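Metazoan TIR-STING fusion (Crassostrea gigas, PDB 6WT6) is a fusion protein that joins a TIR domain to a STING ligand-binding domain in one chain and forms a two-chain assembly. Local coordinates at residues Cys119-Leu124 and Asp153-Ala158; Lys85-Val90 and Leu106-Asp111; His32-Tyr37 and Val78-Cys83. All blocks are in the same frame, centred on the assembly; numbering follows the deposited sequence.

In the fold
All three contacts lie in the TIR part of the chain and share its parallel sheet, in which strand 84-91 runs between strands 31-36 and 120-124. Interaction 1 packs helix 153-159 on one face of the sheet. Interactions 2 and 3 lie on the opposite face, with their centres about 8 Å apart. The centre of interaction 1 is about 11 Å from that of interaction 2 and about 14 Å from that of interaction 3. Probable backbone hydrogen bonds tie the strands together: Val123 N to Leu89 O at 2.7 Å, and Ile88 N to Phe34 O at 2.7 Å. Interactions 2 and 3 also touch the second subunit; interaction 1 does not.

Interaction 1 (Cys119-Leu124 and Asp153-Ala158)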
# COMPACT_ATOMS: atom_id res chain seq x y z
N CYS A 119 -5.07 6.97 -18.50
CA CYS A 119 -4.24 8.16 -18.38
C CYS A 119 -3.01 8.13 -19.29
O CYS A 119 -2.75 9.09 -20.02
CB CYS A 119 -3.81 8.34 -16.91
SG CYS A 119 -2.62 9.67 -16.61
N LEU A 120 -2.24 7.04 -19.24
CA LEU A 120 -0.94 7.02 -19.90
C LEU A 120 -1.09 6.98 -21.42
O LEU A 120 -1.96 6.29 -21.96
CB LEU A 120 -0.11 5.83 -19.42
CG LEU A 120 0.61 6.00 -18.08
CD1 LEU A 120 1.23 4.69 -17.62
CD2 LEU A 120 1.68 7.08 -18.17
N VAL A 121 -0.23 7.73 -22.10
CA VAL A 121 -0.11 7.70 -23.55
C VAL A 121 1.35 7.47 -23.90
O VAL A 121 2.11 8.44 -24.07
CB VAL A 121 -0.65 9.00 -24.19
CG1 VAL A 121 -0.52 8.95 -25.70
CG2 VAL A 121 -2.10 9.22 -23.79
N PRO A 122 1.81 6.22 -23.98
CA PRO A 122 3.23 5.95 -24.29
C PRO A 122 3.52 6.20 -25.76
O PRO A 122 2.91 5.58 -26.63
CB PRO A 122 3.39 4.47 -23.91
CG PRO A 122 2.18 4.12 -23.09
CD PRO A 122 1.08 5.00 -23.61
N VAL A 123 4.46 7.09 -26.03
CA VAL A 123 4.87 7.43 -27.39
C VAL A 123 6.26 6.83 -27.61
O VAL A 123 7.24 7.27 -27.01
CB VAL A 123 4.88 8.94 -27.64
CG1 VAL A 123 5.32 9.24 -29.05
CG2 VAL A 123 3.50 9.51 -27.38
N LEU A 124 6.33 5.82 -28.47
CA LEU A 124 7.56 5.08 -28.71
C LEU A 124 8.30 5.65 -29.91
O LEU A 124 7.70 5.85 -30.98
CB LEU A 124 7.26 3.59 -28.92
CG LEU A 124 7.10 2.70 -27.68
CD1 LEU A 124 5.97 3.16 -26.77
CD2 LEU A 124 6.91 1.25 -28.09
N ASP A 153 -1.10 12.29 -35.40
CA ASP A 153 -2.55 12.27 -35.27
C ASP A 153 -3.01 11.23 -34.25
O ASP A 153 -4.04 11.43 -33.59
CB ASP A 153 -3.21 12.00 -36.63
CG ASP A 153 -3.70 13.27 -37.31
OD1 ASP A 153 -3.45 14.37 -36.77
OD2 ASP A 153 -4.34 13.16 -38.38
N ASP A 154 -2.26 10.14 -34.10
CA ASP A 154 -2.70 9.05 -33.23
C ASP A 154 -2.68 9.44 -31.76
O ASP A 154 -3.52 8.97 -30.99
CB ASP A 154 -1.83 7.81 -33.46
CG ASP A 154 -2.23 7.04 -34.70
OD1 ASP A 154 -3.20 7.44 -35.36
OD2 ASP A 154 -1.56 6.02 -35.01
N ILE A 155 -1.73 10.28 -31.35
CA ILE A 155 -1.67 10.65 -29.94
C ILE A 155 -2.79 11.61 -29.59
O ILE A 155 -3.31 11.59 -28.47
CB ILE A 155 -0.28 11.22 -29.60
CG1 ILE A 155 0.06 12.40 -30.50
CG2 ILE A 155 0.80 10.15 -29.75
CD1 ILE A 155 -0.22 13.74 -29.88
N ILE A 156 -3.20 12.47 -30.53
CA ILE A 156 -4.36 13.32 -30.31
C ILE A 156 -5.60 12.47 -30.11
O ILE A 156 -6.48 12.81 -29.30
CB ILE A 156 -4.53 14.31 -31.49
CG1 ILE A 156 -3.41 15.35 -31.46
CG2 ILE A 156 -5.90 14.97 -31.45
CD1 ILE A 156 -3.10 15.93 -32.82
N GLN A 157 -5.68 11.34 -30.82
CA GLN A 157 -6.82 10.44 -30.67
C GLN A 157 -6.93 9.92 -29.24
O GLN A 157 -8.04 9.74 -28.73
CB GLN A 157 -6.68 9.28 -31.66
CG GLN A 157 -7.84 8.30 -31.65
CD GLN A 157 -9.07 8.86 -32.33
OE1 GLN A 157 -8.98 9.49 -33.39
NE2 GLN A 157 -10.23 8.63 -31.73
N ALA A 158 -5.79 9.68 -28.58
CA ALA A 158 -5.82 9.15 -27.23
C ALA A 158 -6.12 10.22 -26.19
O ALA A 158 -6.62 9.90 -25.10
CB ALA A 158 -4.49 8.46 -26.91
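No ring or other flat group takes part where Val121 and Val123 meet Ile155 and Ala158, so there are no faces or edges to assign. Methyl groups make the contact. Strand 120-124 and helix 153-158 run nearly antiparallel, at 170°, with their axes 9.5 Å apart. This is the packing of a helix against strand 120-124 of the parallel TIR sheet.

Ile155 CG2 lies 3.6 Å from Val123 CG2, the shortest approach between the segments. The two side chains meet at a slant. Ile155 CG1 sits between its backbone N and its carbonyl carbon (chi1 56°), which places CG2 opposite the carbonyl carbon, where it faces the strand. The same methyl is 4.4 Å from Val121 CG1, a looser contact. One turn on, Ala158 CB meets both branches of Val121, at 4.0 Å from CG2 and 4.2 Å from CG1.

Helix 43-56 packs beside this contact: Val123 touches Ile49, and Ile155 touches Val53. Asp153, at the other end of the helical segment, forms salt bridges with Arg56 and Arg150.

No hydrogen bond joins the two segments. Their hold on each other is van der Waals and hydrophobic contact between largely buried side chains. It therefore depends on fit of shape and not on bond direction.

Interaction 2 (Lys85-Val90 and Leu106-Asp111); sequences KNVILV and LMAVDD
Val87 and Leu89 project from the parallel TIR sheet, a flavodoxin-like arrangement with helices on both faces, and meet Ala108 from helix 104-108. The apolar contact is small and centres on one methyl group. Ala108 CB points at strand 84-91 and touches both strand residues. Val87 and Leu89 are two positions apart, so their side chains leave the same face of the sheet. Leu89 reaches Ala108 CB with CD2 at 4.3 Å, the looser of the two contacts. Val109 adds a little buried surface at the side and also packs on Pro136.

Backbone bonding works within each part. No hydrogen bond crosses between the segments. The helix is weakly bonded here, and its final turn has a weak bond from Val109 N to Leu106 O at 3.2 Å. Strand 84-91 is held by its neighbours in the sheet.

Polar links lie outside the apolar patch. Asn86 ND2 bonds to Cys119 O, and Asp110 OD2 accepts a bond from Ser112 N. Leu106 O accepts a bond from Arg308 of the second subunit.

The closer touch is made by Val87. It turns CG1 away from its backbone N (chi1 172°), and this branch comes within 3.7 Å of Ala108 CB.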
# COMPACT_ATOMS: atom_id res chain seq x y z
N LYS A 85 -5.04 15.57 -17.50
CA LYS A 85 -5.94 14.46 -17.80
C LYS A 85 -5.17 13.25 -18.31
O LYS A 85 -5.33 12.14 -17.80
CB LYS A 85 -6.98 14.93 -18.82
CG LYS A 85 -7.80 13.85 -19.47
CD LYS A 85 -8.32 14.36 -20.81
CE LYS A 85 -9.36 13.44 -21.40
NZ LYS A 85 -10.64 13.58 -20.66
N ASN A 86 -4.30 13.46 -19.30
CA ASN A 86 -3.44 12.41 -19.81
C ASN A 86 -1.98 12.79 -19.58
O ASN A 86 -1.63 13.96 -19.43
CB ASN A 86 -3.69 12.16 -21.31
CG ASN A 86 -5.05 11.54 -21.58
OD1 ASN A 86 -6.06 12.23 -21.69
ND2 ASN A 86 -5.08 10.22 -21.70
N VAL A 87 -1.12 11.77 -19.53
CA VAL A 87 0.33 11.95 -19.46
C VAL A 87 0.94 11.27 -20.68
O VAL A 87 0.75 10.06 -20.88
CB VAL A 87 0.92 11.37 -18.16
CG1 VAL A 87 2.43 11.41 -18.20
CG2 VAL A 87 0.41 12.14 -16.96
N ILE A 88 1.65 12.05 -21.48
CA ILE A 88 2.30 11.55 -22.69
C ILE A 88 3.76 11.24 -22.36
O ILE A 88 4.53 12.14 -21.99
CB ILE A 88 2.20 12.57 -23.84
CG1 ILE A 88 0.74 12.71 -24.30
CG2 ILE A 88 3.09 12.18 -25.00
CD1 ILE A 88 0.53 13.82 -25.30
N LEU A 89 4.14 9.97 -22.49
CA LEU A 89 5.51 9.53 -22.24
C LEU A 89 6.26 9.46 -23.56
O LEU A 89 5.86 8.73 -24.47
CB LEU A 89 5.52 8.16 -21.55
CG LEU A 89 4.90 8.03 -20.16
CD1 LEU A 89 5.00 6.58 -19.68
CD2 LEU A 89 5.56 8.97 -19.17
N VAL A 90 7.35 10.22 -23.66
CA VAL A 90 8.21 10.21 -24.84
C VAL A 90 9.34 9.22 -24.56
O VAL A 90 10.33 9.56 -23.91
CB VAL A 90 8.74 11.60 -25.17
CG1 VAL A 90 9.54 11.57 -26.47
CG2 VAL A 90 7.60 12.60 -25.27
N LEU A 106 8.47 6.81 -14.03
CA LEU A 106 7.74 5.90 -13.16
C LEU A 106 6.79 6.63 -12.22
O LEU A 106 5.86 6.01 -11.70
CB LEU A 106 8.72 5.05 -12.34
CG LEU A 106 9.71 4.23 -13.16
CD1 LEU A 106 10.57 3.36 -12.26
CD2 LEU A 106 8.98 3.37 -14.18
N MET A 107 7.01 7.93 -12.00
CA MET A 107 6.06 8.70 -11.19
C MET A 107 4.70 8.80 -11.87
O MET A 107 3.68 8.88 -11.19
CB MET A 107 6.62 10.10 -10.93
CG MET A 107 7.87 10.12 -10.08
SD MET A 107 8.48 11.79 -9.77
CE MET A 107 10.01 11.40 -8.92
N ALA A 108 4.67 8.81 -13.20
CA ALA A 108 3.41 8.84 -13.93
C ALA A 108 2.72 7.49 -13.96
O ALA A 108 1.51 7.42 -14.21
CB ALA A 108 3.63 9.34 -15.35
N VAL A 109 3.46 6.40 -13.73
CA VAL A 109 2.89 5.06 -13.80
C VAL A 109 2.21 4.74 -12.47
O VAL A 109 2.78 4.99 -11.40
CB VAL A 109 3.97 4.03 -14.15
CG1 VAL A 109 3.39 2.63 -14.18
CG2 VAL A 109 4.60 4.38 -15.50
N ASP A 110 1.00 4.21 -12.54
CA ASP A 110 0.18 3.94 -11.37
C ASP A 110 0.06 2.45 -11.13
O ASP A 110 0.25 1.62 -12.03
CB ASP A 110 -1.22 4.56 -11.54
CG ASP A 110 -2.03 4.54 -10.25
OD1 ASP A 110 -1.66 5.27 -9.31
OD2 ASP A 110 -3.03 3.79 -10.18
N ASP A 111 -0.25 2.10 -9.87
CA ASP A 111 -0.39 0.70 -9.48
C ASP A 111 -1.58 0.03 -10.17
O ASP A 111 -1.57 -1.19 -10.36
CB ASP A 111 -0.55 0.61 -7.96
CG ASP A 111 -0.30 -0.78 -7.43
OD1 ASP A 111 0.13 -1.66 -8.21
OD2 ASP A 111 -0.53 -1.00 -6.22

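Interaction 3 (His32-Tyr37 and Val78-Cys83); sequences HAFISY and VDAIHC
Phe34 puts its ring against Ala80 and Ile81 on helix 74-82. Both come from the same side of the ring plane, Ala80 CB toward the CD1/CE1 flank and Ile81 CG1 toward the CD2/CE2 flank. Ala80 CB lies 3.9 Å from Phe34 CD1 and 4.0 Å from Phe34 CE1. Ile81 CG1 lies 3.9 Å from Phe34 CD2 and 4.1 Å from Phe34 CE2. Both approaches to the ring are oblique. The contact is apolar, and no hydrogen bond crosses between the segments.

Torsions on both sides bring these groups together. Phe34 CG stands opposite its backbone N (chi1 172°), and the side chain extends from the strand to the helix. Ile81 holds CG1 beside its own backbone N (chi1 -64°), which sends that branch to the ring. The backbones are close: Phe34 CA and Ile81 CA are the nearest such pair, 6.3 Å apart.

Around them, Phe34 also touches Ser84 and Cys61, and Ala80 packs on Phe67 and Cys61. Within the helix, His82 N bonds to Val78 O at 2.8 Å, while the bonds made by Cys83 N at the helix end are weak.

Farther out, Ser36 OG is hydrogen-bonded to Glu104 OE2. The helix also meets the second subunit: Asp79 OD1 bonds to Tyr310 OH and His82 NE2 to Asp318 OD2 of that subunit.

A helix laid over inner strands of a parallel sheet, with an aromatic side chain between them, fits the alpha/beta core of a TIR domain, where strand 31-36 lies between strands 60-62 and 84-91.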
# COMPACT_ATOMS: atom_id res chain seq x y z
N HIS A 32 -4.89 19.23 -20.73
CA HIS A 32 -5.30 17.99 -21.37
C HIS A 32 -4.19 16.94 -21.29
O HIS A 32 -4.48 15.75 -21.11
CB HIS A 32 -5.68 18.23 -22.84
CG HIS A 32 -6.96 18.98 -23.01
ND1 HIS A 32 -7.01 20.36 -23.05
CD2 HIS A 32 -8.23 18.55 -23.16
CE1 HIS A 32 -8.27 20.74 -23.21
NE2 HIS A 32 -9.03 19.67 -23.28
N ALA A 33 -2.94 17.35 -21.42
CA ALA A 33 -1.84 16.40 -21.44
C ALA A 33 -0.59 17.01 -20.84
O ALA A 33 -0.27 18.17 -21.10
CB ALA A 33 -1.55 15.91 -22.87
N PHE A 34 0.11 16.22 -20.03
CA PHE A 34 1.45 16.54 -19.58
C PHE A 34 2.44 15.75 -20.42
O PHE A 34 2.33 14.52 -20.52
CB PHE A 34 1.65 16.22 -18.09
CG PHE A 34 3.07 16.36 -17.62
CD1 PHE A 34 3.63 17.62 -17.42
CD2 PHE A 34 3.85 15.25 -17.37
CE1 PHE A 34 4.94 17.76 -16.99
CE2 PHE A 34 5.16 15.38 -16.93
CZ PHE A 34 5.70 16.64 -16.74
N ILE A 35 3.39 16.45 -21.02
CA ILE A 35 4.41 15.83 -21.85
C ILE A 35 5.63 15.57 -20.97
O ILE A 35 6.35 16.50 -20.59
CB ILE A 35 4.76 16.70 -23.06
CG1 ILE A 35 3.55 16.80 -23.99
CG2 ILE A 35 5.96 16.14 -23.81
CD1 ILE A 35 3.77 17.66 -25.20
N SER A 36 5.85 14.30 -20.62
CA SER A 36 6.99 13.88 -19.82
C SER A 36 8.11 13.45 -20.75
O SER A 36 7.95 12.49 -21.52
CB SER A 36 6.60 12.75 -18.87
OG SER A 36 7.67 12.42 -18.00
N TYR A 37 9.24 14.15 -20.69
CA TYR A 37 10.36 13.88 -21.58
C TYR A 37 11.66 14.03 -20.81
O TYR A 37 11.73 14.69 -19.77
CB TYR A 37 10.35 14.83 -22.79
CG TYR A 37 10.50 16.29 -22.43
CD1 TYR A 37 9.42 17.03 -21.94
CD2 TYR A 37 11.72 16.94 -22.58
CE1 TYR A 37 9.56 18.36 -21.61
CE2 TYR A 37 11.86 18.27 -22.25
CZ TYR A 37 10.79 18.98 -21.77
OH TYR A 37 10.93 20.31 -21.45
N VAL A 78 4.79 16.33 -10.19
CA VAL A 78 3.61 15.59 -9.77
C VAL A 78 2.41 16.51 -9.65
O VAL A 78 1.27 16.11 -9.95
CB VAL A 78 3.91 14.83 -8.46
CG1 VAL A 78 2.64 14.25 -7.87
CG2 VAL A 78 4.91 13.72 -8.74
N ASP A 79 2.62 17.77 -9.23
CA ASP A 79 1.54 18.75 -9.30
C ASP A 79 1.03 18.91 -10.72
O ASP A 79 -0.18 19.08 -10.95
CB ASP A 79 2.01 20.10 -8.74
CG ASP A 79 2.07 20.11 -7.22
OD1 ASP A 79 1.63 19.12 -6.59
OD2 ASP A 79 2.55 21.12 -6.65
N ALA A 80 1.93 18.85 -11.71
CA ALA A 80 1.50 18.94 -13.10
C ALA A 80 0.79 17.67 -13.55
O ALA A 80 -0.21 17.74 -14.27
CB ALA A 80 2.70 19.23 -14.01
N ILE A 81 1.29 16.51 -13.13
CA ILE A 81 0.64 15.25 -13.47
C ILE A 81 -0.76 15.19 -12.86
O ILE A 81 -1.71 14.71 -13.49
CB ILE A 81 1.51 14.06 -13.02
CG1 ILE A 81 2.84 14.06 -13.79
CG2 ILE A 81 0.77 12.75 -13.21
CD1 ILE A 81 3.81 13.00 -13.32
N HIS A 82 -0.90 15.68 -11.62
CA HIS A 82 -2.21 15.67 -10.97
C HIS A 82 -3.23 16.49 -11.75
O HIS A 82 -4.41 16.14 -11.79
CB HIS A 82 -2.09 16.19 -9.54
CG HIS A 82 -3.37 16.17 -8.77
ND1 HIS A 82 -4.22 15.07 -8.77
CD2 HIS A 82 -3.96 17.10 -7.99
CE1 HIS A 82 -5.27 15.34 -8.01
NE2 HIS A 82 -5.14 16.56 -7.53
N CYS A 83 -2.79 17.59 -12.37
CA CYS A 83 -3.67 18.48 -13.11
C CYS A 83 -3.75 18.13 -14.59
O CYS A 83 -4.38 18.88 -15.35
CB CYS A 83 -3.20 19.92 -12.96
SG CYS A 83 -3.08 20.49 -11.24